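Local coordinates for PPC domain-containing protein (Pyrococcus horikoshii, PDB 2DT4), which is of unknown function, but belongs to the plant- and prokaryote-conserved (PPC) domain family and assembles from three copies of the chain, at residues 28-32 and 33-37. Sequence-based numbering, arbitrary orientation.
Sequences NFCKK and EGIET
Phe-29 and Glu-33, one helical turn apart, pack ring against aliphatic chain. Glu-33 CG sits over one face of the Phe-29 ring, 4.0 Å from the centroid of that ring, in a CH-pi contact. It lies offset toward the rim, nearest to CZ. The Phe-29 ring and the Glu-33 carboxylate are turned only 20° from each other. Ile-35 reaches the same ring obliquely, its CD1 lying 3.6 Å from Phe-29 CE1. Phe-29 CG lies anti to the backbone N (chi1 169°), which brings the end of the ring near both Glu-33 and Ile-35. Ile-35 also packs against Cys-30: the two CB atoms of Cys-30 and Ile-35 are 3.8 Å apart, and Ile-35 CG2 touches Cys-30 SG. Replacing Phe-29 by alanine would remove the ring, and is likely to open a gap beside Glu-33 CG and Ile-35 CD1 and leave the glutamate chain freer to turn.

Backbone bonds bring these side chains together. Glu-33 N donates to Phe-29 O at 2.9 Å, an i to i+4 helical bond. Ile-35 N returns to Cys-30 O, also at 2.9 Å. A weak bond joins Gly-34 N to Lys-31 O at 3.3 Å. Gly-34 turns the chain with a positive phi of 67°, a value that favours glycine.

Further out, Glu-33 OE2 is hydrogen-bonded to Tyr-12 OH, and the Tyr-12 ring meets Phe-29 edge-to-face. Leu-118 of strand 114-123 touches Phe-29, Cys-30 and Ile-35. Leu-141 of the second subunit also packs on Phe-29.

The pattern is a Schellman motif with an apolar contact between Cys-30 and Ile-35 across it. It ends helix 22-33 of the PPC domain and leads the chain into strand 38-46, while its buried side chains pack on the mixed sheet.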
loop_
_atom_site.group_PDB
_atom_site.type_symbol
_atom_site.label_atom_id
_atom_site.label_comp_id
_atom_site.label_asym_id
_atom_site.label_seq_id
_atom_site.Cartn_x
_atom_site.Cartn_y
_atom_site.Cartn_z
ATOM N N ASN A 28 -7.361 -19.692 2.473
ATOM C CA ASN A 28 -7.373 -20.788 3.434
ATOM C C ASN A 28 -7.149 -20.307 4.877
ATOM O O ASN A 28 -7.725 -20.847 5.841
ATOM C CB ASN A 28 -6.318 -21.828 3.020
ATOM C CG ASN A 28 -6.787 -22.673 1.819
ATOM O OD1 ASN A 28 -8.004 -22.789 1.576
ATOM N ND2 ASN A 28 -5.843 -23.256 1.077
ATOM N N PHE A 29 -6.268 -19.323 5.022
ATOM C CA PHE A 29 -6.058 -18.656 6.306
ATOM C C PHE A 29 -7.423 -18.098 6.820
ATOM O O PHE A 29 -7.804 -18.332 7.980
ATOM C CB PHE A 29 -4.982 -17.580 6.188
ATOM C CG PHE A 29 -4.882 -16.685 7.376
ATOM C CD1 PHE A 29 -5.639 -15.527 7.412
ATOM C CD2 PHE A 29 -4.036 -16.959 8.436
ATOM C CE1 PHE A 29 -5.551 -14.670 8.472
ATOM C CE2 PHE A 29 -3.986 -16.083 9.514
ATOM C CZ PHE A 29 -4.788 -14.965 9.511
ATOM N N CYS A 30 -8.123 -17.336 5.986
ATOM C CA CYS A 30 -9.372 -16.736 6.396
ATOM C C CYS A 30 -10.399 -17.829 6.703
ATOM O O CYS A 30 -11.140 -17.692 7.642
ATOM C CB CYS A 30 -9.906 -15.744 5.362
ATOM S SG CYS A 30 -8.861 -14.270 5.210
ATOM N N LYS A 31 -10.423 -18.920 5.939
ATOM C CA LYS A 31 -11.363 -20.003 6.260
ATOM C C LYS A 31 -11.115 -20.577 7.632
ATOM O O LYS A 31 -12.068 -20.783 8.412
ATOM C CB LYS A 31 -11.325 -21.093 5.201
ATOM C CG LYS A 31 -11.913 -20.654 3.908
ATOM C CD LYS A 31 -11.933 -21.810 2.913
ATOM C CE LYS A 31 -12.548 -21.349 1.649
ATOM N NZ LYS A 31 -12.620 -22.459 0.625
ATOM N N LYS A 32 -9.849 -20.815 7.939
ATOM C CA LYS A 32 -9.456 -21.353 9.214
ATOM C C LYS A 32 -9.833 -20.416 10.348
ATOM O O LYS A 32 -10.366 -20.849 11.375
ATOM C CB LYS A 32 -7.958 -21.630 9.253
ATOM C CG LYS A 32 -7.518 -22.273 10.559
ATOM C CD LYS A 32 -8.370 -23.453 10.951
ATOM C CE LYS A 32 -7.814 -24.145 12.187
ATOM N NZ LYS A 32 -7.566 -23.187 13.318
ATOM N N GLU A 33 -9.571 -19.129 10.171
ATOM C CA GLU A 33 -9.817 -18.150 11.231
ATOM C C GLU A 33 -11.267 -17.699 11.320
ATOM O O GLU A 33 -11.631 -16.954 12.235
ATOM C CB GLU A 33 -8.942 -16.914 10.998
ATOM C CG GLU A 33 -7.459 -17.174 11.120
ATOM C CD GLU A 33 -7.063 -17.495 12.541
ATOM O OE1 GLU A 33 -6.544 -18.608 12.749
ATOM O OE2 GLU A 33 -7.319 -16.698 13.467
ATOM N N GLY A 34 -12.092 -18.085 10.367
ATOM C CA GLY A 34 -13.445 -17.563 10.306
ATOM C C GLY A 34 -13.498 -16.071 9.983
ATOM O O GLY A 34 -14.322 -15.322 10.533
ATOM N N ILE A 35 -12.603 -15.623 9.096
ATOM C CA ILE A 35 -12.613 -14.252 8.632
ATOM C C ILE A 35 -13.413 -14.146 7.349
ATOM O O ILE A 35 -13.195 -14.921 6.404
ATOM C CB ILE A 35 -11.162 -13.741 8.389
ATOM C CG1 ILE A 35 -10.367 -13.682 9.700
ATOM C CG2 ILE A 35 -11.129 -12.355 7.678
ATOM C CD1 ILE A 35 -8.833 -13.591 9.523
ATOM N N GLU A 36 -14.318 -13.193 7.312
ATOM C CA GLU A 36 -15.147 -12.950 6.152
ATOM C C GLU A 36 -14.747 -11.681 5.420
ATOM O O GLU A 36 -14.832 -11.640 4.175
ATOM C CB GLU A 36 -16.614 -12.821 6.556
ATOM C CG GLU A 36 -17.252 -14.090 7.091
ATOM C CD GLU A 36 -18.762 -14.113 6.888
ATOM O OE1 GLU A 36 -19.406 -13.085 7.169
ATOM O OE2 GLU A 36 -19.282 -15.164 6.443
ATOM N N THR A 37 -14.381 -10.635 6.171
ATOM C CA THR A 37 -14.012 -9.347 5.589
ATOM C C THR A 37 -12.679 -8.870 6.156
ATOM O O THR A 37 -12.497 -8.878 7.353
ATOM C CB THR A 37 -15.094 -8.277 5.899
ATOM O OG1 THR A 37 -16.399 -8.769 5.495
ATOM C CG2 THR A 37 -14.835 -6.997 5.130
#